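Local coordinates for protein CurF (Lyngbya majuscula, PDB 2Q35) that acts as a decarboxylase in polyketide chain beta-branching, as the crotonase-family ECH2 domain of the multidomain protein CurF, at residues Leu9-Gln15 against Gln186-Gln190; Met128-Phe132 against Arg238-Glu242; Gly136-Ile141 against Lys214-Ile219; Gln119-Thr125 against Gly158-Lys164. The protein carries 1 engineered substitution. Residue numbers count along the deposited sequence, not the author numbering.

Contact 1. Residues Leu9-Gln15 against Gln186-Gln190; sequences LGNGVVQ and QQLGQ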
loop_
_atom_site.group_PDB
_atom_site.type_symbol
_atom_site.label_atom_id
_atom_site.label_comp_id
_atom_site.label_asym_id
_atom_site.label_seq_id
_atom_site.Cartn_x
_atom_site.Cartn_y
_atom_site.Cartn_z
ATOM N N LEU A 9 24.390 -20.919 9.966
ATOM C CA LEU A 9 23.703 -21.756 8.976
ATOM C C LEU A 9 24.480 -21.918 7.673
ATOM O O LEU A 9 24.067 -22.736 6.811
ATOM C CB LEU A 9 22.315 -21.189 8.679
ATOM C CG LEU A 9 21.413 -21.014 9.899
ATOM C CD1 LEU A 9 20.052 -20.540 9.454
ATOM C CD2 LEU A 9 21.357 -22.277 10.744
ATOM N N GLY A 10 25.598 -21.189 7.538
ATOM C CA GLY A 10 26.425 -21.264 6.333
ATOM C C GLY A 10 26.225 -20.075 5.400
ATOM O O GLY A 10 25.134 -19.506 5.356
ATOM N N ASN A 11 27.280 -19.755 4.637
ATOM C CA ASN A 11 27.250 -18.687 3.631
ATOM C C ASN A 11 26.899 -17.333 4.214
ATOM O O ASN A 11 26.404 -16.456 3.499
ATOM C CB ASN A 11 26.267 -19.055 2.526
ATOM C CG ASN A 11 26.551 -20.434 1.966
ATOM O OD1 ASN A 11 27.706 -20.747 1.667
ATOM N ND2 ASN A 11 25.508 -21.266 1.834
ATOM N N GLY A 12 27.180 -17.163 5.506
ATOM C CA GLY A 12 26.930 -15.873 6.159
ATOM C C GLY A 12 25.529 -15.707 6.735
ATOM O O GLY A 12 25.185 -14.656 7.258
ATOM N N VAL A 13 24.693 -16.745 6.643
ATOM C CA VAL A 13 23.356 -16.688 7.256
ATOM C C VAL A 13 23.468 -17.217 8.687
ATOM O O VAL A 13 24.074 -18.292 8.936
ATOM C CB VAL A 13 22.319 -17.546 6.452
ATOM C CG1 VAL A 13 20.944 -17.449 7.056
ATOM C CG2 VAL A 13 22.249 -17.066 5.019
ATOM N N VAL A 14 22.888 -16.488 9.629
ATOM C CA VAL A 14 22.907 -16.927 11.041
ATOM C C VAL A 14 21.514 -16.916 11.636
ATOM O O VAL A 14 20.626 -16.253 11.123
ATOM C CB VAL A 14 23.905 -16.114 11.919
ATOM C CG1 VAL A 14 25.277 -16.153 11.300
ATOM C CG2 VAL A 14 23.408 -14.703 12.097
ATOM N N GLN A 15 21.320 -17.694 12.691
ATOM C CA GLN A 15 20.030 -17.771 13.327
ATOM C C GLN A 15 20.149 -17.367 14.786
ATOM O O GLN A 15 21.013 -17.872 15.506
ATOM C CB GLN A 15 19.475 -19.211 13.179
ATOM C CG GLN A 15 18.062 -19.397 13.756
ATOM C CD GLN A 15 17.559 -20.830 13.570
ATOM O OE1 GLN A 15 17.722 -21.391 12.494
ATOM N NE2 GLN A 15 16.998 -21.429 14.626
ATOM N N GLN A 186 14.977 -19.668 6.080
ATOM C CA GLN A 186 16.350 -20.065 5.799
ATOM C C GLN A 186 16.612 -20.035 4.304
ATOM O O GLN A 186 17.668 -19.570 3.861
ATOM C CB GLN A 186 16.648 -21.459 6.373
ATOM C CG GLN A 186 16.670 -21.474 7.913
ATOM C CD GLN A 186 16.629 -22.884 8.498
ATOM O OE1 GLN A 186 16.269 -23.838 7.806
ATOM N NE2 GLN A 186 16.970 -23.011 9.769
ATOM N N GLN A 187 15.645 -20.508 3.527
ATOM C CA GLN A 187 15.786 -20.508 2.062
ATOM C C GLN A 187 15.887 -19.099 1.505
ATOM O O GLN A 187 16.745 -18.831 0.645
ATOM C CB GLN A 187 14.642 -21.293 1.404
ATOM C CG GLN A 187 14.751 -22.788 1.690
ATOM C CD GLN A 187 13.664 -23.619 1.039
ATOM O OE1 GLN A 187 13.098 -23.242 0.004
ATOM N NE2 GLN A 187 13.378 -24.777 1.637
ATOM N N LEU A 188 15.028 -18.195 2.006
ATOM C CA LEU A 188 15.068 -16.798 1.608
ATOM C C LEU A 188 16.414 -16.198 2.021
ATOM O O LEU A 188 17.023 -15.454 1.231
ATOM C CB LEU A 188 13.907 -16.035 2.249
ATOM C CG LEU A 188 13.857 -14.510 2.030
ATOM C CD1 LEU A 188 13.851 -14.118 0.545
ATOM C CD2 LEU A 188 12.654 -13.949 2.796
ATOM N N GLY A 189 16.882 -16.534 3.222
ATOM C CA GLY A 189 18.150 -15.956 3.731
ATOM C C GLY A 189 19.296 -16.357 2.809
ATOM O O GLY A 189 20.157 -15.557 2.480
ATOM N N GLN A 190 19.305 -17.609 2.368
ATOM C CA GLN A 190 20.398 -18.062 1.506
ATOM C C GLN A 190 20.381 -17.317 0.170
ATOM O O GLN A 190 21.437 -17.026 -0.386
ATOM C CB GLN A 190 20.319 -19.597 1.298
ATOM C CG GLN A 190 20.671 -20.380 2.592
ATOM C CD GLN A 190 22.123 -20.214 3.071
ATOM O OE1 GLN A 190 23.016 -19.882 2.299
ATOM N NE2 GLN A 190 22.351 -20.469 4.345
#
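Three hydrogen bonds made by amide side chains join the hairpin 9-15 to the helix segment 186-190. Gln-190 uses both ends of its amide: NE2 donates to Gly-10 O at 3.1 Å, while OE1 accepts from Asn-11 ND2 at 2.9 Å. Further down, Gln-186 NE2 reaches Gln-15 OE1 at 3.3 Å; Gln-15 NE2 meanwhile bonds Thr-17 OG1.

Van der Waals contacts fill the space between. Val-13 CG2 lies 3.5 Å from Gln-190 NE2 and 3.6 Å from Gly-189 O, and a CB on Gly-189 would come tight against Val-13 CG1, so glycine lets the helix sit close. Leu-9 CD1 touches Gln-186 CG at 3.8 Å.

Within the hairpin, Val-13 N bonds Gly-10 O (3.1 Å) and Leu-9 N bonds Val-13 O (2.8 Å). The result is a tight beta hairpin whose type I' turn, Gly-10 to Val-13, adjoins a classic bulge at the edge of the crotonase-fold sheet, with helix 178-192 packed alongside, its segment roughly antiparallel (149°) to strand 13-15.

Contact 2. Residues Met128-Phe132 against Arg238-Glu242; sequences MKYGF and RIQQE
Build 128-130 as a short, weakly bonded helical turn, then let Gly-131 leave it with phi/psi of 110/8 before Phe-132 extends at -127/167. Set the last turn of helix 235-240 opposite, so that Tyr-130 and Ile-239 have the nearest CA atoms, 5.6 Å apart.

Arg-238 comes first and points toward the other segment, with chi1 m, chi2 t and chi3 t. Its CB rests 3.3 Å from Tyr-130 O, a buried carbonyl without a hydrogen-bonding partner, and its NH1 lies 4.0 Å from Gly-131 CA. A CB on Gly-131 would clash with Arg-238 CD. The guanidinium continues past this segment to a third subunit, where NH2 bonds Lys-194 O of that chain. Ile-239, with chi1 m and chi2 t, faces two rings: CG1 is 4.1 Å from Tyr-130 CD1, and CD1 is 4.3 Å from Phe-132 CE2, at that ring's edge. Tyr-130 is m, Phe-132 p. Further along, Glu-242 N bonds Ile-239 O at 3.0 Å, and Glu-242 (m, m) brings CG to 3.7 Å from Tyr-130 CE1 and OE1 to 3.6 Å from Lys-129 CD.

This is close packing, apolar only around Ile-239, of the C-terminal end of the chain against the turn after strand 122-124, set at a subunit boundary of a trimeric crotonase-fold protein.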
loop_
_atom_site.group_PDB
_atom_site.type_symbol
_atom_site.label_atom_id
_atom_site.label_comp_id
_atom_site.label_asym_id
_atom_site.label_seq_id
_atom_site.Cartn_x
_atom_site.Cartn_y
_atom_site.Cartn_z
ATOM N N MET A 128 -5.280 -2.608 22.750
ATOM C CA MET A 128 -6.652 -2.141 22.946
ATOM C C MET A 128 -7.572 -3.188 23.580
ATOM O O MET A 128 -8.653 -2.849 24.084
ATOM C CB MET A 128 -7.245 -1.594 21.644
ATOM C CG MET A 128 -6.588 -0.267 21.183
ATOM S SD MET A 128 -7.152 1.137 22.164
ATOM C CE MET A 128 -8.698 1.514 21.350
ATOM N N LYS A 129 -7.141 -4.443 23.539
ATOM C CA LYS A 129 -7.855 -5.497 24.275
ATOM C C LYS A 129 -7.820 -5.200 25.765
ATOM O O LYS A 129 -8.828 -5.352 26.461
ATOM C CB LYS A 129 -7.261 -6.866 23.996
ATOM C CG LYS A 129 -7.926 -8.008 24.810
ATOM C CD LYS A 129 -7.857 -9.359 24.110
ATOM C CE LYS A 129 -9.111 -9.647 23.260
ATOM N NZ LYS A 129 -9.024 -10.905 22.402
ATOM N N TYR A 130 -6.661 -4.761 26.256
ATOM C CA TYR A 130 -6.539 -4.308 27.644
ATOM C C TYR A 130 -7.183 -2.952 27.870
ATOM O O TYR A 130 -7.429 -2.580 29.006
ATOM C CB TYR A 130 -5.079 -4.177 28.054
ATOM C CG TYR A 130 -4.269 -5.441 27.932
ATOM C CD1 TYR A 130 -4.608 -6.578 28.661
ATOM C CD2 TYR A 130 -3.156 -5.490 27.098
ATOM C CE1 TYR A 130 -3.858 -7.734 28.563
ATOM C CE2 TYR A 130 -2.383 -6.649 26.991
ATOM C CZ TYR A 130 -2.749 -7.766 27.725
ATOM O OH TYR A 130 -1.981 -8.915 27.622
ATOM N N GLY A 131 -7.397 -2.203 26.790
ATOM C CA GLY A 131 -8.169 -0.964 26.861
ATOM C C GLY A 131 -7.354 0.293 26.662
ATOM O O GLY A 131 -7.888 1.390 26.851
ATOM N N PHE A 132 -6.077 0.144 26.286
ATOM C CA PHE A 132 -5.199 1.324 26.125
ATOM C C PHE A 132 -4.535 1.327 24.751
ATOM O O PHE A 132 -4.616 0.346 23.997
ATOM C CB PHE A 132 -4.165 1.438 27.259
ATOM C CG PHE A 132 -3.332 0.206 27.458
ATOM C CD1 PHE A 132 -2.320 -0.114 26.571
ATOM C CD2 PHE A 132 -3.568 -0.641 28.537
ATOM C CE1 PHE A 132 -1.547 -1.262 26.746
ATOM C CE2 PHE A 132 -2.796 -1.797 28.713
ATOM C CZ PHE A 132 -1.796 -2.097 27.831
ATOM N N ARG A 238 -9.304 -4.433 33.792
ATOM C CA ARG A 238 -9.290 -5.035 32.463
ATOM C C ARG A 238 -8.090 -5.972 32.320
ATOM O O ARG A 238 -8.228 -7.085 31.794
ATOM C CB ARG A 238 -9.299 -3.948 31.367
ATOM C CG ARG A 238 -10.626 -3.215 31.251
ATOM C CD ARG A 238 -10.554 -2.145 30.194
ATOM N NE ARG A 238 -11.858 -1.768 29.657
ATOM C CZ ARG A 238 -12.319 -2.119 28.445
ATOM N NH1 ARG A 238 -11.579 -2.845 27.615
ATOM N NH2 ARG A 238 -13.506 -1.698 28.065
ATOM N N ILE A 239 -6.923 -5.540 32.817
ATOM C CA ILE A 239 -5.723 -6.373 32.744
ATOM C C ILE A 239 -5.935 -7.616 33.608
ATOM O O ILE A 239 -5.645 -8.731 33.168
ATOM C CB ILE A 239 -4.437 -5.628 33.154
ATOM C CG1 ILE A 239 -4.207 -4.448 32.191
ATOM C CG2 ILE A 239 -3.228 -6.595 33.144
ATOM C CD1 ILE A 239 -3.248 -3.388 32.718
ATOM N N GLN A 240 -6.458 -7.417 34.818
ATOM C CA GLN A 240 -6.763 -8.552 35.713
ATOM C C GLN A 240 -7.591 -9.625 35.011
ATOM O O GLN A 240 -7.326 -10.819 35.169
ATOM C CB GLN A 240 -7.505 -8.099 36.972
ATOM C CG GLN A 240 -7.900 -9.288 37.887
ATOM C CD GLN A 240 -8.494 -8.848 39.214
ATOM O OE1 GLN A 240 -8.042 -7.867 39.820
ATOM N NE2 GLN A 240 -9.519 -9.564 39.673
ATOM N N GLN A 241 -8.580 -9.204 34.227
ATOM C CA GLN A 241 -9.490 -10.177 33.616
ATOM C C GLN A 241 -8.893 -10.892 32.408
ATOM O O GLN A 241 -9.494 -11.837 31.907
ATOM C CB GLN A 241 -10.845 -9.543 33.293
ATOM C CG GLN A 241 -11.579 -9.070 34.545
ATOM C CD GLN A 241 -11.702 -10.160 35.618
ATOM O OE1 GLN A 241 -11.527 -9.896 36.815
ATOM N NE2 GLN A 241 -11.997 -11.393 35.188
ATOM N N GLU A 242 -7.697 -10.480 31.966
ATOM C CA GLU A 242 -7.030 -11.188 30.860
ATOM C C GLU A 242 -6.067 -12.309 31.300
ATOM O O GLU A 242 -5.519 -13.021 30.448
ATOM C CB GLU A 242 -6.314 -10.207 29.929
ATOM C CG GLU A 242 -7.242 -9.190 29.231
ATOM C CD GLU A 242 -8.306 -9.845 28.354
ATOM O OE1 GLU A 242 -7.941 -10.661 27.482
ATOM O OE2 GLU A 242 -9.509 -9.532 28.529
#

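Contact 3. Residues Gly136-Ile141 against Lys214-Ile219; sequences GATSLI and KFPEAI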
loop_
_atom_site.group_PDB
_atom_site.type_symbol
_atom_site.label_atom_id
_atom_site.label_comp_id
_atom_site.label_asym_id
_atom_site.label_seq_id
_atom_site.Cartn_x
_atom_site.Cartn_y
_atom_site.Cartn_z
ATOM N N GLY A 136 5.503 1.690 20.712
ATOM C CA GLY A 136 6.476 1.039 19.835
ATOM C C GLY A 136 6.404 1.438 18.375
ATOM O O GLY A 136 7.044 0.794 17.530
ATOM N N ALA A 137 5.714 2.551 18.087
ATOM C CA ALA A 137 5.449 2.977 16.707
ATOM C C ALA A 137 4.633 1.901 16.002
ATOM O O ALA A 137 4.898 1.539 14.838
ATOM C CB ALA A 137 6.758 3.278 15.928
ATOM N N THR A 138 3.644 1.387 16.723
ATOM C CA THR A 138 2.749 0.343 16.188
ATOM C C THR A 138 2.044 0.786 14.913
ATOM O O THR A 138 1.991 0.031 13.923
ATOM C CB THR A 138 1.703 -0.089 17.248
ATOM O OG1 THR A 138 2.370 -0.803 18.288
ATOM C CG2 THR A 138 0.646 -1.014 16.649
ATOM N N SER A 139 1.453 1.976 14.937
ATOM C CA SER A 139 0.688 2.416 13.780
ATOM C C SER A 139 1.608 2.656 12.575
ATOM O O SER A 139 1.287 2.270 11.452
ATOM C CB SER A 139 -0.177 3.631 14.115
ATOM O OG SER A 139 0.557 4.837 14.199
ATOM N N LEU A 140 2.771 3.265 12.815
ATOM C CA LEU A 140 3.717 3.486 11.732
ATOM C C LEU A 140 4.083 2.163 11.066
ATOM O O LEU A 140 3.954 2.003 9.847
ATOM C CB LEU A 140 4.992 4.171 12.252
ATOM C CG LEU A 140 6.104 4.423 11.217
ATOM C CD1 LEU A 140 5.698 5.497 10.222
ATOM C CD2 LEU A 140 7.413 4.819 11.892
ATOM N N ILE A 141 4.539 1.225 11.879
ATOM C CA ILE A 141 5.070 -0.036 11.359
ATOM C C ILE A 141 3.954 -0.911 10.772
ATOM O O ILE A 141 4.111 -1.446 9.669
ATOM C CB ILE A 141 5.902 -0.761 12.433
ATOM C CG1 ILE A 141 7.192 0.015 12.732
ATOM C CG2 ILE A 141 6.280 -2.171 11.979
ATOM C CD1 ILE A 141 8.254 0.049 11.559
ATOM N N LYS A 214 11.137 8.699 10.403
ATOM C CA LYS A 214 9.844 8.906 11.050
ATOM C C LYS A 214 9.721 8.234 12.424
ATOM O O LYS A 214 8.797 8.537 13.209
ATOM C CB LYS A 214 8.747 8.378 10.128
ATOM C CG LYS A 214 8.468 9.305 8.962
ATOM C CD LYS A 214 7.166 8.950 8.289
ATOM C CE LYS A 214 7.415 8.172 7.018
ATOM N NZ LYS A 214 6.260 8.295 6.091
ATOM N N PHE A 215 10.630 7.304 12.699
ATOM C CA PHE A 215 10.525 6.450 13.882
ATOM C C PHE A 215 10.542 7.186 15.252
ATOM O O PHE A 215 9.656 6.974 16.106
ATOM C CB PHE A 215 11.581 5.337 13.815
ATOM C CG PHE A 215 11.194 4.128 14.550
ATOM C CD1 PHE A 215 10.379 3.180 13.956
ATOM C CD2 PHE A 215 11.599 3.951 15.866
ATOM C CE1 PHE A 215 9.990 2.048 14.661
ATOM C CE2 PHE A 215 11.222 2.841 16.564
ATOM C CZ PHE A 215 10.404 1.886 15.956
ATOM N N PRO A 216 11.537 8.057 15.475
ATOM C CA PRO A 216 11.588 8.697 16.787
ATOM C C PRO A 216 10.308 9.438 17.169
ATOM O O PRO A 216 9.838 9.298 18.303
ATOM C CB PRO A 216 12.785 9.658 16.661
ATOM C CG PRO A 216 13.643 9.049 15.623
ATOM C CD PRO A 216 12.666 8.483 14.627
ATOM N N GLU A 217 9.743 10.207 16.242
ATOM C CA GLU A 217 8.539 10.988 16.538
ATOM C C GLU A 217 7.353 10.049 16.754
ATOM O O GLU A 217 6.510 10.299 17.617
ATOM C CB GLU A 217 8.261 11.998 15.427
ATOM C CG GLU A 217 7.157 13.006 15.733
ATOM C CD GLU A 217 7.377 13.752 17.036
ATOM O OE1 GLU A 217 8.443 14.390 17.209
ATOM O OE2 GLU A 217 6.476 13.693 17.899
ATOM N N ALA A 218 7.317 8.949 15.993
ATOM C CA ALA A 218 6.253 7.946 16.135
ATOM C C ALA A 218 6.249 7.317 17.526
ATOM O O ALA A 218 5.211 7.226 18.174
ATOM C CB ALA A 218 6.388 6.869 15.037
ATOM N N ILE A 219 7.419 6.869 17.980
ATOM C CA ILE A 219 7.594 6.357 19.341
ATOM C C ILE A 219 7.152 7.367 20.386
ATOM O O ILE A 219 6.418 7.036 21.314
ATOM C CB ILE A 219 9.091 5.999 19.608
ATOM C CG1 ILE A 219 9.499 4.796 18.764
ATOM C CG2 ILE A 219 9.364 5.709 21.119
ATOM C CD1 ILE A 219 8.990 3.453 19.274
HETATM O O HOH W 1 6.036 4.216 21.938
#
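This is helix-on-helix packing in the crotonase fold: the start of helix 138-146 presses into one side of the long helix 197-230. The nearest CA atoms belong to Ala-137, the N-cap residue, and Ile-219: Ala-137 CA lies 4.8 Å from Ile-219 CA.

Ala-137 is one bump. Its methyl drops into a hollow built by Phe-215, Ala-218 and Ile-219. CB sits over one face of the Phe-215 ring, a CH-pi contact 4.1 Å from the centroid, and also meets Ala-218 CB at 3.7 Å and Ile-219 CD1 at 4.0 Å. One turn on, Leu-140 fits the neighbouring dip, with CD2 3.9 Å from Ala-218 CB, 4.0 Å from Phe-215 CD1 and 4.2 Å from Lys-214 CB. The small Ala-218 leaves room for both side chains.

The fit is reciprocal. The ring of Phe-215 reaches across so that Ile-141 CG1 stands at its edge, 4.0 Å from CE1, and the ring also touches Ser-83 and Leu-87 of helix 83-87. Ile-219 lays its CD1 on the bare backbone of Gly-136, 3.4 Å from Gly-136 C. Pro-216 points away from the interface, at the kink where the amide of Glu-217 also lacks its helical bond. Beyond the apolar fit, a single water closes the gap: it accepts from Gly-136 N and donates to Ile-219 O, both at 2.9 Å.

Contact 4. Residues Gln119-Thr125 against Gly158-Lys164; sequences QESVYAT and GENYRGK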
loop_
_atom_site.group_PDB
_atom_site.type_symbol
_atom_site.label_atom_id
_atom_site.label_comp_id
_atom_site.label_asym_id
_atom_site.label_seq_id
_atom_site.Cartn_x
_atom_site.Cartn_y
_atom_site.Cartn_z
ATOM N N GLN A 119 0.690 -20.443 9.764
ATOM C CA GLN A 119 -0.731 -20.554 9.505
ATOM C C GLN A 119 -1.543 -20.812 10.762
ATOM O O GLN A 119 -2.646 -20.302 10.895
ATOM C CB GLN A 119 -0.997 -21.713 8.541
ATOM C CG GLN A 119 -0.592 -21.480 7.112
ATOM C CD GLN A 119 -0.652 -22.773 6.259
ATOM O OE1 GLN A 119 -0.349 -22.755 5.057
ATOM N NE2 GLN A 119 -1.023 -23.888 6.883
ATOM N N GLU A 120 -0.984 -21.604 11.672
ATOM C CA GLU A 120 -1.720 -22.116 12.836
ATOM C C GLU A 120 -1.635 -21.213 14.063
ATOM O O GLU A 120 -2.443 -21.336 14.990
ATOM C CB GLU A 120 -1.200 -23.511 13.218
ATOM C CG GLU A 120 -1.419 -24.606 12.168
ATOM C CD GLU A 120 -0.346 -24.635 11.080
ATOM O OE1 GLU A 120 0.603 -23.815 11.131
ATOM O OE2 GLU A 120 -0.468 -25.489 10.164
ATOM N N SER A 121 -0.657 -20.315 14.067
ATOM C CA SER A 121 -0.383 -19.496 15.250
ATOM C C SER A 121 -1.235 -18.251 15.251
ATOM O O SER A 121 -1.854 -17.908 14.238
ATOM C CB SER A 121 1.101 -19.162 15.305
ATOM O OG SER A 121 1.850 -20.369 15.360
ATOM N N VAL A 122 -1.241 -17.563 16.391
ATOM C CA VAL A 122 -2.080 -16.419 16.618
ATOM C C VAL A 122 -1.202 -15.165 16.721
ATOM O O VAL A 122 -0.109 -15.235 17.268
ATOM C CB VAL A 122 -2.972 -16.703 17.884
ATOM C CG1 VAL A 122 -3.169 -15.532 18.756
ATOM C CG2 VAL A 122 -4.293 -17.352 17.418
ATOM N N TYR A 123 -1.704 -14.065 16.165
ATOM C CA TYR A 123 -0.981 -12.764 16.125
ATOM C C TYR A 123 -1.919 -11.647 16.570
ATOM O O TYR A 123 -3.073 -11.592 16.165
ATOM C CB TYR A 123 -0.446 -12.513 14.696
ATOM C CG TYR A 123 0.454 -13.648 14.264
ATOM C CD1 TYR A 123 1.783 -13.698 14.659
ATOM C CD2 TYR A 123 -0.074 -14.746 13.566
ATOM C CE1 TYR A 123 2.607 -14.767 14.322
ATOM C CE2 TYR A 123 0.731 -15.813 13.234
ATOM C CZ TYR A 123 2.053 -15.833 13.618
ATOM O OH TYR A 123 2.873 -16.891 13.318
ATOM N N ALA A 124 -1.424 -10.710 17.391
ATOM C CA ALA A 124 -2.317 -9.660 17.886
ATOM C C ALA A 124 -1.504 -8.416 18.245
ATOM O O ALA A 124 -0.400 -8.551 18.759
ATOM C CB ALA A 124 -3.063 -10.110 19.124
ATOM N N THR A 125 -2.070 -7.239 17.972
ATOM C CA THR A 125 -1.609 -5.987 18.601
ATOM C C THR A 125 -2.680 -5.804 19.672
ATOM O O THR A 125 -3.746 -5.233 19.403
ATOM C CB THR A 125 -1.633 -4.782 17.628
ATOM O OG1 THR A 125 -2.878 -4.730 16.923
ATOM C CG2 THR A 125 -0.501 -4.837 16.596
ATOM N N GLY A 158 -7.790 -5.189 18.934
ATOM C CA GLY A 158 -6.845 -5.881 19.811
ATOM C C GLY A 158 -6.953 -7.409 19.785
ATOM O O GLY A 158 -6.318 -8.076 20.601
ATOM N N GLU A 159 -7.736 -7.950 18.853
ATOM C CA GLU A 159 -8.048 -9.385 18.804
ATOM C C GLU A 159 -6.902 -10.254 18.307
ATOM O O GLU A 159 -5.962 -9.765 17.666
ATOM C CB GLU A 159 -9.280 -9.663 17.901
ATOM C CG GLU A 159 -10.605 -9.395 18.530
ATOM C CD GLU A 159 -11.766 -10.108 17.829
ATOM O OE1 GLU A 159 -11.578 -10.654 16.714
ATOM O OE2 GLU A 159 -12.869 -10.119 18.409
ATOM N N ASN A 160 -7.038 -11.565 18.562
ATOM C CA ASN A 160 -6.092 -12.564 18.074
ATOM C C ASN A 160 -6.517 -13.043 16.696
ATOM O O ASN A 160 -7.663 -13.431 16.501
ATOM C CB ASN A 160 -6.053 -13.781 19.023
ATOM C CG ASN A 160 -5.492 -13.438 20.389
ATOM O OD1 ASN A 160 -4.711 -12.505 20.534
ATOM N ND2 ASN A 160 -5.891 -14.191 21.396
ATOM N N TYR A 161 -5.589 -12.975 15.747
ATOM C CA TYR A 161 -5.793 -13.432 14.383
ATOM C C TYR A 161 -4.893 -14.630 14.097
ATOM O O TYR A 161 -3.688 -14.558 14.259
ATOM C CB TYR A 161 -5.454 -12.322 13.387
ATOM C CG TYR A 161 -6.389 -11.143 13.461
ATOM C CD1 TYR A 161 -7.374 -10.957 12.499
ATOM C CD2 TYR A 161 -6.291 -10.208 14.503
ATOM C CE1 TYR A 161 -8.251 -9.853 12.568
ATOM C CE2 TYR A 161 -7.152 -9.115 14.579
ATOM C CZ TYR A 161 -8.124 -8.945 13.607
ATOM O OH TYR A 161 -8.976 -7.870 13.704
ATOM N N ARG A 162 -5.459 -15.750 13.662
ATOM C CA ARG A 162 -4.567 -16.814 13.179
ATOM C C ARG A 162 -3.878 -16.392 11.860
ATOM O O ARG A 162 -4.442 -15.642 11.065
ATOM C CB ARG A 162 -5.325 -18.146 12.973
ATOM C CG ARG A 162 -5.621 -18.928 14.261
ATOM C CD ARG A 162 -6.348 -20.271 14.024
ATOM N NE ARG A 162 -6.766 -20.407 12.632
ATOM C CZ ARG A 162 -7.959 -20.057 12.157
ATOM N NH1 ARG A 162 -8.897 -19.561 12.964
ATOM N NH2 ARG A 162 -8.208 -20.216 10.866
ATOM N N GLY A 163 -2.682 -16.926 11.610
ATOM C CA GLY A 163 -1.971 -16.689 10.349
ATOM C C GLY A 163 -2.867 -16.932 9.149
ATOM O O GLY A 163 -2.916 -16.131 8.214
ATOM N N LYS A 164 -3.622 -18.029 9.186
ATOM C CA LYS A 164 -4.511 -18.365 8.081
ATOM C C LYS A 164 -5.513 -17.254 7.791
ATOM O O LYS A 164 -5.789 -16.939 6.627
ATOM C CB LYS A 164 -5.238 -19.665 8.392
ATOM C CG LYS A 164 -6.047 -20.190 7.230
ATOM C CD LYS A 164 -6.724 -21.485 7.608
ATOM C CE LYS A 164 -7.352 -22.136 6.384
ATOM N NZ LYS A 164 -8.384 -23.135 6.781
HETATM O O HOH W 2 -5.095 -22.020 11.328
HETATM O O HOH W 3 -4.732 -7.305 17.025
#
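Four backbone hydrogen bonds carry this antiparallel contact. Tyr-123 and Tyr-161 form a hydrogen-bonded pair, Tyr-123 N to Tyr-161 O at 2.8 Å and Tyr-161 N to Tyr-123 O at 2.9 Å. Next to it, Val-122 and Arg-162 make a non-hydrogen-bonded pair, their CA atoms 4.3 Å apart, and Val-122 N turns instead to His-100 ND1. Where helix 163-168 begins, two of its first amides find acceptors across the contact: Gly-163 N gives to Ser-121 O at 2.9 Å and Lys-164 N to Gln-119 O at 3.0 Å. Arg-162, in the N-cap position, has its own N bonded to Glu-165 OE1.

Waters serve the ends. One donates to Gln-119 O (3.0 Å) and accepts from Arg-162 NE (2.7 Å); another links Thr-125 N and Glu-159 O, each 2.8 Å away. CA-H...O contacts add to this, as between Gly-158 CA and Thr-125 O at 3.2 Å. Both tyrosine hydroxyls are engaged elsewhere, Tyr-123 OH with Met-97 O and Ser-118 N, Tyr-161 OH with Glu-153.

So the short strand pairing passes directly into a helix start, with the carbonyls of Gln-119 and Ser-121 taking up amides that the helix itself cannot satisfy.

Overall arrangement
Contact 4 is the neighbour of both contact 2 and contact 3. Lys-129 CB packs on Gly-158 O at 3.7 Å, with the centres of contacts 2 and 4 about 17 Å apart, while Thr-138 CG2 meets Thr-125 CG2 at 4.0 Å. Contact 3 nests inside the loop closed by contact 2, since both its segments lie between 132 and 238 in the chain; their centres are about 22 Å apart. Contact 1 lies on the other side of the chain's centre from contact 2, with centres about 39 Å apart. A bound glycerol, probably from the crystallisation liquor, lies about 4 Å from the side chain of Phe-132 in contact 2.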